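Tailspike protein (Acinetobacter phage vB_ApiP_P1, PDB 6E1R) probably binds and hydrolyses the surface polysaccharide of its Acinetobacter host, as a trimeric phage tailspike. Local coordinates at residues 471-476 / 540-545; 483-488 / 515-520. All blocks are in the same frame, centred on the assembly; numbering follows the deposited sequence.

Interaction 1: 471-476 / 540-545; sequences NAIFGT and RFAMEV
With CG anti to the backbone N in Phe474 (chi1 -176°) and beside it in Phe541 (chi1 -63°), the two rings come together in an edge-to-face pair, centroids 5.2 Å apart. The Phe474 edge leads with CD1, which sits 3.5 Å from Phe541 CE2, over the rim of that face rather than its middle. Ala472 CB, on the same side of the sheet, packs on CG of selenomethionine Met543 at 3.9 Å. Beneath these side chains strands 465-474 and 539-548 run antiparallel: Ile473 and Ala542 exchange two backbone bonds, N to O in each direction. Gly475 N adds another to Arg540 O, 2.9 Å, just past the end of the strand. On the other side Asn471 and Glu544 lie side by side, their amide and carboxylate planes 35° apart. Asn471 ND2 bonds to Ala485 O and Ser484 OG, Glu544 OE2 to Tyr435 OH, and Asn471 OD1 takes ND2 of Asn550 of the second subunit. The pair thus has an apolar aromatic face turned to Phe519, while on the opposite face the polar Asn471 and Glu544, at one end, reach the second subunit, next to apolar Ile473 and Ala542.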
ATOM      1  N   ASN A 471      47.759  -2.117 -11.909  1.00 39.94           N
ATOM      2  CA  ASN A 471      47.888  -1.532 -13.238  1.00 37.32           C
ATOM      3  C   ASN A 471      48.374  -0.101 -13.060  1.00 38.39           C
ATOM      4  O   ASN A 471      47.601   0.779 -12.663  1.00 46.29           O
ATOM      5  CB  ASN A 471      46.563  -1.579 -13.997  1.00 33.19           C
ATOM      6  CG  ASN A 471      46.683  -1.060 -15.420  1.00 35.46           C
ATOM      7  OD1 ASN A 471      45.684  -0.731 -16.058  1.00 37.25           O
ATOM      8  ND2 ASN A 471      47.908  -0.997 -15.927  1.00 36.80           N
ATOM      9  N   ALA A 472      49.652   0.129 -13.346  1.00 31.29           N
ATOM     10  CA  ALA A 472      50.250   1.450 -13.239  1.00 30.57           C
ATOM     11  C   ALA A 472      50.285   2.102 -14.612  1.00 31.81           C
ATOM     12  O   ALA A 472      50.619   1.456 -15.610  1.00 35.49           O
ATOM     13  CB  ALA A 472      51.662   1.370 -12.657  1.00 27.80           C
ATOM     14  N   ILE A 473      49.930   3.385 -14.659  1.00 37.90           N
ATOM     15  CA  ILE A 473      49.892   4.142 -15.900  1.00 36.69           C
ATOM     16  C   ILE A 473      50.598   5.474 -15.695  1.00 34.49           C
ATOM     17  O   ILE A 473      50.806   5.932 -14.569  1.00 30.91           O
ATOM     18  CB  ILE A 473      48.450   4.378 -16.397  1.00 39.03           C
ATOM     19  CG1 ILE A 473      47.665   5.188 -15.364  1.00 43.06           C
ATOM     20  CG2 ILE A 473      47.759   3.056 -16.696  1.00 37.71           C
ATOM     21  CD1 ILE A 473      46.363   5.744 -15.884  1.00 46.69           C
ATOM     22  N   PHE A 474      50.968   6.094 -16.811  1.00 38.58           N
ATOM     23  CA  PHE A 474      51.544   7.430 -16.804  1.00 40.42           C
ATOM     24  C   PHE A 474      50.425   8.462 -16.805  1.00 46.45           C
ATOM     25  O   PHE A 474      49.516   8.399 -17.638  1.00 46.73           O
ATOM     26  CB  PHE A 474      52.455   7.630 -18.016  1.00 36.51           C
ATOM     27  CG  PHE A 474      53.165   8.951 -18.031  1.00 36.18           C
ATOM     28  CD1 PHE A 474      53.994   9.320 -16.984  1.00 39.18           C
ATOM     29  CD2 PHE A 474      53.011   9.822 -19.094  1.00 37.58           C
ATOM     30  CE1 PHE A 474      54.653  10.535 -16.998  1.00 38.41           C
ATOM     31  CE2 PHE A 474      53.665  11.038 -19.114  1.00 38.74           C
ATOM     32  CZ  PHE A 474      54.488  11.395 -18.065  1.00 37.64           C
ATOM     33  N   GLY A 475      50.495   9.408 -15.872  1.00 48.86           N
ATOM     34  CA  GLY A 475      49.446  10.399 -15.739  1.00 46.92           C
ATOM     35  C   GLY A 475      48.448  10.053 -14.654  1.00 46.99           C
ATOM     36  O   GLY A 475      48.815   9.475 -13.626  1.00 49.96           O
ATOM     37  N   THR A 476      47.181  10.396 -14.873  1.00 45.88           N
ATOM     38  CA  THR A 476      46.134  10.177 -13.883  1.00 43.90           C
ATOM     39  C   THR A 476      45.082   9.186 -14.355  1.00 47.03           C
ATOM     40  O   THR A 476      44.762   8.237 -13.630  1.00 47.39           O
ATOM     41  CB  THR A 476      45.467  11.512 -13.516  1.00 39.14           C
ATOM     42  OG1 THR A 476      46.465  12.441 -13.074  1.00 43.42           O
ATOM     43  CG2 THR A 476      44.449  11.311 -12.408  1.00 36.18           C
ATOM     44  N   ARG A 540      54.684  11.775 -12.888  1.00 45.53           N
ATOM     45  CA  ARG A 540      53.437  11.502 -12.187  1.00 40.91           C
ATOM     46  C   ARG A 540      52.763  10.269 -12.773  1.00 42.19           C
ATOM     47  O   ARG A 540      52.546  10.190 -13.986  1.00 46.78           O
ATOM     48  CB  ARG A 540      52.497  12.706 -12.256  1.00 37.62           C
ATOM     49  CG  ARG A 540      51.107  12.430 -11.711  1.00 39.59           C
ATOM     50  CD  ARG A 540      50.400  13.720 -11.350  1.00 35.83           C
ATOM     51  NE  ARG A 540      51.071  14.381 -10.235  1.00 38.95           N
ATOM     52  CZ  ARG A 540      50.642  15.492  -9.648  1.00 43.59           C
ATOM     53  NH1 ARG A 540      49.529  16.079 -10.067  1.00 50.35           N
ATOM     54  NH2 ARG A 540      51.325  16.015  -8.640  1.00 40.54           N
ATOM     55  N   PHE A 541      52.433   9.315 -11.906  1.00 38.08           N
ATOM     56  CA  PHE A 541      51.807   8.064 -12.301  1.00 40.09           C
ATOM     57  C   PHE A 541      50.585   7.811 -11.427  1.00 43.80           C
ATOM     58  O   PHE A 541      50.353   8.497 -10.427  1.00 47.63           O
ATOM     59  CB  PHE A 541      52.794   6.891 -12.202  1.00 38.35           C
ATOM     60  CG  PHE A 541      53.977   7.015 -13.121  1.00 40.76           C
ATOM     61  CD1 PHE A 541      55.085   7.762 -12.753  1.00 38.68           C
ATOM     62  CD2 PHE A 541      53.983   6.379 -14.353  1.00 39.68           C
ATOM     63  CE1 PHE A 541      56.173   7.879 -13.598  1.00 37.29           C
ATOM     64  CE2 PHE A 541      55.069   6.491 -15.201  1.00 38.79           C
ATOM     65  CZ  PHE A 541      56.165   7.242 -14.824  1.00 37.99           C
ATOM     66  N   ALA A 542      49.793   6.816 -11.820  1.00 38.18           N
ATOM     67  CA  ALA A 542      48.589   6.448 -11.086  1.00 37.24           C
ATOM     68  C   ALA A 542      48.426   4.937 -11.114  1.00 37.97           C
ATOM     69  O   ALA A 542      48.514   4.320 -12.180  1.00 40.20           O
ATOM     70  CB  ALA A 542      47.349   7.127 -11.677  1.00 38.89           C
HETATM   71  N   MSE A 543      48.185   4.348  -9.947  1.00 36.15           N
HETATM   72  CA  MSE A 543      48.010   2.905  -9.839  1.00 38.17           C
HETATM   73  C   MSE A 543      46.556   2.520  -9.595  1.00 45.64           C
HETATM   74  O   MSE A 543      45.781   3.290  -9.023  1.00 49.93           O
HETATM   75  CB  MSE A 543      48.880   2.336  -8.712  1.00 41.41           C
HETATM   76  CG  MSE A 543      50.347   2.141  -9.064  1.00 54.12           C
HETATM   77 SE   MSE A 543      51.318   3.809  -9.337  1.00 67.45          SE
HETATM   78  CE  MSE A 543      53.129   3.139  -9.101  1.00 67.86           C
ATOM     79  N   GLU A 544      46.196   1.319 -10.037  1.00 42.66           N
ATOM     80  CA  GLU A 544      44.896   0.723  -9.753  1.00 41.40           C
ATOM     81  C   GLU A 544      45.132  -0.693  -9.254  1.00 41.71           C
ATOM     82  O   GLU A 544      45.692  -1.521  -9.979  1.00 44.01           O
ATOM     83  CB  GLU A 544      43.996   0.718 -10.993  1.00 46.50           C
ATOM     84  CG  GLU A 544      43.516   2.096 -11.406  1.00 46.31           C
ATOM     85  CD  GLU A 544      42.710   2.084 -12.691  1.00 49.06           C
ATOM     86  OE1 GLU A 544      43.251   1.654 -13.732  1.00 49.96           O
ATOM     87  OE2 GLU A 544      41.534   2.504 -12.658  1.00 46.57           O
ATOM     88  N   VAL A 545      44.713  -0.966  -8.022  1.00 38.71           N
ATOM     89  CA  VAL A 545      44.991  -2.234  -7.360  1.00 39.42           C
ATOM     90  C   VAL A 545      43.702  -3.039  -7.270  1.00 39.87           C
ATOM     91  O   VAL A 545      42.644  -2.502  -6.919  1.00 42.44           O
ATOM     92  CB  VAL A 545      45.607  -2.015  -5.964  1.00 35.26           C
ATOM     93  CG1 VAL A 545      45.985  -3.345  -5.329  1.00 36.51           C
ATOM     94  CG2 VAL A 545      46.819  -1.101  -6.057  1.00 26.84           C
TER

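Interaction 2: 483-488 / 515-520; sequences NSAVYE and SHPSFT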
ATOM      1  N   ASN A 483      50.928   4.892 -21.568  1.00 39.02           N
ATOM      2  CA  ASN A 483      51.883   3.883 -21.130  1.00 38.40           C
ATOM      3  C   ASN A 483      51.327   3.125 -19.932  1.00 38.26           C
ATOM      4  O   ASN A 483      50.944   3.727 -18.924  1.00 40.66           O
ATOM      5  CB  ASN A 483      53.219   4.534 -20.773  1.00 39.01           C
ATOM      6  CG  ASN A 483      53.921   5.124 -21.979  1.00 38.85           C
ATOM      7  OD1 ASN A 483      53.656   4.735 -23.117  1.00 40.49           O
ATOM      8  ND2 ASN A 483      54.825   6.064 -21.735  1.00 38.79           N
ATOM      9  N   SER A 484      51.279   1.799 -20.045  1.00 34.43           N
ATOM     10  CA  SER A 484      50.636   0.960 -19.047  1.00 37.51           C
ATOM     11  C   SER A 484      51.529  -0.220 -18.696  1.00 40.95           C
ATOM     12  O   SER A 484      52.351  -0.666 -19.502  1.00 43.15           O
ATOM     13  CB  SER A 484      49.272   0.451 -19.540  1.00 29.56           C
ATOM     14  OG  SER A 484      48.709  -0.474 -18.626  1.00 29.07           O
ATOM     15  N   ALA A 485      51.361  -0.717 -17.472  1.00 36.83           N
ATOM     16  CA  ALA A 485      52.067  -1.899 -17.004  1.00 36.43           C
ATOM     17  C   ALA A 485      51.221  -2.583 -15.943  1.00 37.71           C
ATOM     18  O   ALA A 485      50.573  -1.916 -15.133  1.00 35.83           O
ATOM     19  CB  ALA A 485      53.448  -1.547 -16.439  1.00 32.15           C
ATOM     20  N   VAL A 486      51.229  -3.913 -15.954  1.00 38.78           N
ATOM     21  CA  VAL A 486      50.456  -4.715 -15.015  1.00 39.14           C
ATOM     22  C   VAL A 486      51.417  -5.572 -14.205  1.00 38.50           C
ATOM     23  O   VAL A 486      52.429  -6.053 -14.728  1.00 34.78           O
ATOM     24  CB  VAL A 486      49.398  -5.586 -15.727  1.00 39.22           C
ATOM     25  CG1 VAL A 486      48.379  -4.707 -16.425  1.00 38.20           C
ATOM     26  CG2 VAL A 486      50.054  -6.530 -16.718  1.00 45.68           C
ATOM     27  N   TYR A 487      51.110  -5.743 -12.922  1.00 37.50           N
ATOM     28  CA  TYR A 487      51.938  -6.518 -12.012  1.00 34.73           C
ATOM     29  C   TYR A 487      51.052  -7.457 -11.208  1.00 35.49           C
ATOM     30  O   TYR A 487      49.969  -7.070 -10.759  1.00 36.59           O
ATOM     31  CB  TYR A 487      52.729  -5.607 -11.064  1.00 37.75           C
ATOM     32  CG  TYR A 487      53.566  -4.559 -11.766  1.00 38.97           C
ATOM     33  CD1 TYR A 487      53.006  -3.351 -12.168  1.00 41.76           C
ATOM     34  CD2 TYR A 487      54.915  -4.769 -12.018  1.00 42.95           C
ATOM     35  CE1 TYR A 487      53.762  -2.389 -12.807  1.00 43.15           C
ATOM     36  CE2 TYR A 487      55.681  -3.809 -12.656  1.00 41.60           C
ATOM     37  CZ  TYR A 487      55.097  -2.622 -13.048  1.00 41.17           C
ATOM     38  OH  TYR A 487      55.850  -1.662 -13.683  1.00 40.43           O
ATOM     39  N   GLU A 488      51.515  -8.690 -11.029  1.00 37.47           N
ATOM     40  CA  GLU A 488      50.804  -9.697 -10.252  1.00 35.82           C
ATOM     41  C   GLU A 488      51.633 -10.004  -9.014  1.00 36.45           C
ATOM     42  O   GLU A 488      52.759 -10.500  -9.126  1.00 39.91           O
ATOM     43  CB  GLU A 488      50.576 -10.960 -11.084  1.00 43.82           C
ATOM     44  CG  GLU A 488      49.708 -12.016 -10.420  1.00 51.66           C
ATOM     45  CD  GLU A 488      48.223 -11.780 -10.646  1.00 49.86           C
ATOM     46  OE1 GLU A 488      47.823 -10.616 -10.866  1.00 45.82           O
ATOM     47  OE2 GLU A 488      47.454 -12.764 -10.616  1.00 47.30           O
ATOM     48  N   SER A 515      58.559   8.154 -18.989  1.00 44.73           N
ATOM     49  CA  SER A 515      57.107   8.022 -18.946  1.00 47.26           C
ATOM     50  C   SER A 515      56.634   6.575 -18.837  1.00 49.12           C
ATOM     51  O   SER A 515      55.425   6.332 -18.919  1.00 49.43           O
ATOM     52  CB  SER A 515      56.489   8.676 -20.184  1.00 50.78           C
ATOM     53  OG  SER A 515      56.952   8.056 -21.373  1.00 52.95           O
ATOM     54  N   HIS A 516      57.541   5.617 -18.655  1.00 44.58           N
ATOM     55  CA  HIS A 516      57.124   4.220 -18.563  1.00 40.88           C
ATOM     56  C   HIS A 516      56.756   3.878 -17.125  1.00 38.78           C
ATOM     57  O   HIS A 516      57.523   4.189 -16.207  1.00 35.06           O
ATOM     58  CB  HIS A 516      58.230   3.292 -19.047  1.00 43.45           C
ATOM     59  CG  HIS A 516      58.543   3.431 -20.505  1.00 44.31           C
ATOM     60  ND1 HIS A 516      59.427   2.600 -21.159  1.00 42.35           N
ATOM     61  CD2 HIS A 516      58.086   4.302 -21.437  1.00 42.52           C
ATOM     62  CE1 HIS A 516      59.503   2.955 -22.430  1.00 42.03           C
ATOM     63  NE2 HIS A 516      58.699   3.984 -22.623  1.00 42.01           N
ATOM     64  N   PRO A 517      55.604   3.247 -16.888  1.00 41.89           N
ATOM     65  CA  PRO A 517      55.186   2.904 -15.510  1.00 40.32           C
ATOM     66  C   PRO A 517      55.889   1.658 -14.982  1.00 38.64           C
ATOM     67  O   PRO A 517      55.287   0.607 -14.733  1.00 36.28           O
ATOM     68  CB  PRO A 517      53.676   2.708 -15.668  1.00 44.39           C
ATOM     69  CG  PRO A 517      53.527   2.188 -17.059  1.00 42.51           C
ATOM     70  CD  PRO A 517      54.585   2.874 -17.884  1.00 43.55           C
ATOM     71  N   SER A 518      57.200   1.773 -14.791  1.00 45.28           N
ATOM     72  CA  SER A 518      58.045   0.654 -14.392  1.00 43.56           C
ATOM     73  C   SER A 518      58.397   0.786 -12.916  1.00 41.37           C
ATOM     74  O   SER A 518      59.023   1.773 -12.510  1.00 40.28           O
ATOM     75  CB  SER A 518      59.310   0.608 -15.245  1.00 44.45           C
ATOM     76  OG  SER A 518      58.992   0.696 -16.623  1.00 46.59           O
ATOM     77  N   PHE A 519      58.005  -0.205 -12.116  1.00 36.91           N
ATOM     78  CA  PHE A 519      58.186  -0.118 -10.674  1.00 37.39           C
ATOM     79  C   PHE A 519      58.488  -1.493 -10.097  1.00 34.73           C
ATOM     80  O   PHE A 519      58.021  -2.517 -10.603  1.00 31.25           O
ATOM     81  CB  PHE A 519      56.948   0.477  -9.991  1.00 35.27           C
ATOM     82  CG  PHE A 519      56.513   1.791 -10.572  1.00 32.44           C
ATOM     83  CD1 PHE A 519      57.163   2.963 -10.229  1.00 29.88           C
ATOM     84  CD2 PHE A 519      55.463   1.850 -11.472  1.00 32.00           C
ATOM     85  CE1 PHE A 519      56.770   4.172 -10.769  1.00 32.47           C
ATOM     86  CE2 PHE A 519      55.065   3.055 -12.013  1.00 34.62           C
ATOM     87  CZ  PHE A 519      55.720   4.218 -11.660  1.00 33.66           C
ATOM     88  N   THR A 520      59.278  -1.498  -9.025  1.00 33.43           N
ATOM     89  CA  THR A 520      59.502  -2.673  -8.195  1.00 32.71           C
ATOM     90  C   THR A 520      58.746  -2.496  -6.885  1.00 36.40           C
ATOM     91  O   THR A 520      58.713  -1.397  -6.323  1.00 40.67           O
ATOM     92  CB  THR A 520      60.996  -2.881  -7.925  1.00 33.82           C
ATOM     93  OG1 THR A 520      61.688  -3.043  -9.169  1.00 31.22           O
ATOM     94  CG2 THR A 520      61.225  -4.116  -7.065  1.00 37.09           C
TER
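Asn483 reaches across to Ser515 just before strand 484-494 begins. Its CG is anti to its own carbonyl carbon (chi1 -67°), and ND2 gives a hydrogen bond of 2.9 Å to Ser515 O. The acceptor lies close to the amide plane, yet the donor stands well above the carbonyl plane of Ser515, 73° out of it. CB of the same asparagine rests 3.6 Å from Pro517 CD. Ser484 points away from segment 515-520, its OG bonded to Thr492 OG1 of the second subunit, while its carbonyl carbon lies against Pro517 CG. Ala485 points back, CB meeting Pro517 CG at 3.8 Å. Pro517 is the centre of an inverse gamma turn, closed by a weak bond from Ser518 N to His516 O, and this turn leads the chain into strand 519-523. That strand belongs to a second antiparallel sheet of the C-terminal domain; side chains of 483-488 bond to the backbone of the loop entering it and of its first residue, with no backbone pairing between the two segments. Tyr487 carries the next polar link. Its OH donates to Pro517 O at 2.6 Å, in the carbonyl plane and on a lone pair, and accepts Phe519 N at 3.0 Å through a more bent bond (142°), so the one hydroxyl holds the two backbone groups that flank Ser518. The carbonyl O of Phe519 lies 3.4 Å from Tyr487 CE2, and Trp521 meets the tyrosine ring edge-to-face.

Overall arrangement
Both segments of interaction 1, and segment 483-488 of interaction 2, lie in one five-stranded antiparallel sheet of the C-terminal domain, beyond the parallel beta-helix; 515-520 leads into the other sheet. The contact centres are about 47 and 54 Å from the chain centre and about 8 Å from each other. Strands 465-474 and 484-494 are neighbours: Ala472 N bonds to Ala485 O at 2.9 Å, so interaction 1 pairs strand 465-474 with one neighbour while interaction 2 starts from the other. They also meet where segment 515-520 runs alongside, Pro517 CB lying 3.3 Å from Ala472 O. Phe519 joins them again, packing edge-to-face with Phe541. Both contacts touch the second subunit, through Asn471 and Ser484 among others.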